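Local coordinates for UPF0045 protein MTH_1187 (Methanothermobacter thermautotrophicus, PDB 1LXN) that is of unknown function but belongs to a family of probable thiamine-binding proteins and assembles as a homotetramer, at residues S19-A24 / E62-A67. Numbering follows the deposited sequence.
With SO4 (sulfate ion), chain E.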
# COMPACT_ATOMS: atom_id res chain seq x y z
N SER A 19 7.07 12.20 4.44
CA SER A 19 6.14 12.39 3.33
C SER A 19 6.70 12.30 1.92
O SER A 19 6.03 11.78 1.03
CB SER A 19 5.42 13.73 3.48
OG SER A 19 4.57 13.69 4.60
N SER A 20 7.91 12.82 1.70
CA SER A 20 8.49 12.77 0.37
C SER A 20 8.88 11.34 0.01
O SER A 20 8.82 10.95 -1.16
CB SER A 20 9.72 13.69 0.28
OG SER A 20 9.33 15.03 0.49
N TYR A 21 9.27 10.57 1.01
CA TYR A 21 9.64 9.18 0.78
C TYR A 21 8.39 8.39 0.44
O TYR A 21 8.40 7.55 -0.46
CB TYR A 21 10.30 8.58 2.03
CG TYR A 21 11.79 8.85 2.12
CD1 TYR A 21 12.67 8.28 1.20
CD2 TYR A 21 12.31 9.64 3.14
CE1 TYR A 21 14.04 8.50 1.31
CE2 TYR A 21 13.68 9.86 3.25
CZ TYR A 21 14.53 9.29 2.33
OH TYR A 21 15.89 9.50 2.44
N VAL A 22 7.30 8.65 1.17
CA VAL A 22 6.05 7.96 0.93
C VAL A 22 5.46 8.34 -0.43
O VAL A 22 4.92 7.49 -1.13
CB VAL A 22 5.03 8.26 2.05
CG1 VAL A 22 3.72 7.53 1.77
CG2 VAL A 22 5.60 7.83 3.41
N ALA A 23 5.55 9.62 -0.79
CA ALA A 23 5.04 10.05 -2.08
C ALA A 23 5.80 9.31 -3.18
O ALA A 23 5.22 8.91 -4.17
CB ALA A 23 5.20 11.57 -2.25
N ALA A 24 7.11 9.12 -3.00
CA ALA A 24 7.89 8.40 -4.00
C ALA A 24 7.41 6.94 -4.09
O ALA A 24 7.35 6.36 -5.18
CB ALA A 24 9.37 8.43 -3.66
N GLU A 62 11.27 -0.42 -3.64
CA GLU A 62 12.47 -0.03 -4.39
C GLU A 62 12.57 1.48 -4.57
O GLU A 62 13.67 2.03 -4.55
CB GLU A 62 12.48 -0.69 -5.77
CG GLU A 62 12.24 -2.19 -5.76
CD GLU A 62 13.51 -3.00 -5.63
OE1 GLU A 62 14.48 -2.52 -4.99
OE2 GLU A 62 13.53 -4.14 -6.15
N ALA A 63 11.44 2.15 -4.77
CA ALA A 63 11.43 3.59 -4.97
C ALA A 63 11.99 4.32 -3.75
O ALA A 63 12.65 5.35 -3.89
CB ALA A 63 10.02 4.09 -5.28
N VAL A 64 11.72 3.79 -2.56
CA VAL A 64 12.21 4.42 -1.35
C VAL A 64 13.72 4.23 -1.22
O VAL A 64 14.43 5.11 -0.73
CB VAL A 64 11.47 3.88 -0.11
CG1 VAL A 64 12.08 4.45 1.16
CG2 VAL A 64 10.00 4.26 -0.20
N LEU A 65 14.21 3.07 -1.65
CA LEU A 65 15.64 2.82 -1.61
C LEU A 65 16.30 3.74 -2.64
O LEU A 65 17.33 4.35 -2.37
CB LEU A 65 15.95 1.36 -1.95
CG LEU A 65 15.66 0.30 -0.88
CD1 LEU A 65 15.69 -1.11 -1.51
CD2 LEU A 65 16.69 0.42 0.24
N GLN A 66 15.69 3.83 -3.82
CA GLN A 66 16.23 4.68 -4.88
C GLN A 66 16.22 6.14 -4.47
O GLN A 66 17.07 6.91 -4.88
CB GLN A 66 15.43 4.53 -6.17
CG GLN A 66 15.58 3.19 -6.84
CD GLN A 66 15.23 3.24 -8.32
OE1 GLN A 66 14.17 3.76 -8.71
NE2 GLN A 66 16.11 2.70 -9.16
N ALA A 67 15.23 6.50 -3.66
CA ALA A 67 15.07 7.86 -3.16
C ALA A 67 16.24 8.23 -2.26
O ALA A 67 16.44 9.40 -1.94
CB ALA A 67 13.75 7.98 -2.40
S SO4 E . 5.46 15.89 7.07
O1 SO4 E . 4.07 16.02 7.21
O2 SO4 E . 6.07 16.50 8.20
O3 SO4 E . 5.81 16.59 5.88
O4 SO4 E . 5.91 14.56 6.93
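The phenol ring of Y21 meets two methyl groups, one from each side of its plane and both at a slant: the CB of A67 and the CG1 of V64. They meet the ring along its CD1–CE1 side, with A67 CB 3.8 Å from Y21 CE1 and V64 CG1 3.9 Å from Y21 CD1. The Y21 side chain leaves helix 19-29 with CG beside the backbone N and anti to the carbonyl carbon (chi1 -85°), which carries the ring across to the C-terminal end of helix 50-66. The side chains of Y21 and V64 cross at about a right angle. The branches of V64 divide the work: CG1, anti to its own backbone N (chi1 175°), reaches the ring, while CG2 sits 3.7 Å from the carbonyl O of Y21. One turn on from Y21, the carbonyl O of A24 has A63 CB 3.5 Å away; the short A63 side chain probably lets the backbones come this near. Both helices belong to a ferredoxin-like beta-alpha-beta-beta-alpha-beta fold, in which they pack on the same face of the four-stranded antiparallel sheet. V64 is the buried residue of the contact and also touches V8 and P10 of strand 2-10 and V72 of strand 72-79, so it links both helices to the sheet. A67 remains exposed. Cutting Y21 back to an alanine is likely to strip the methyls of A67 and V64 CG1 of the aromatic carbons they pack on and leave a gap between the two helices. At the start of helix 19-29, S19 OG donates a 2.8 Å hydrogen bond to O4 of a sulfate ion, probably a guest from the crystallisation liquor.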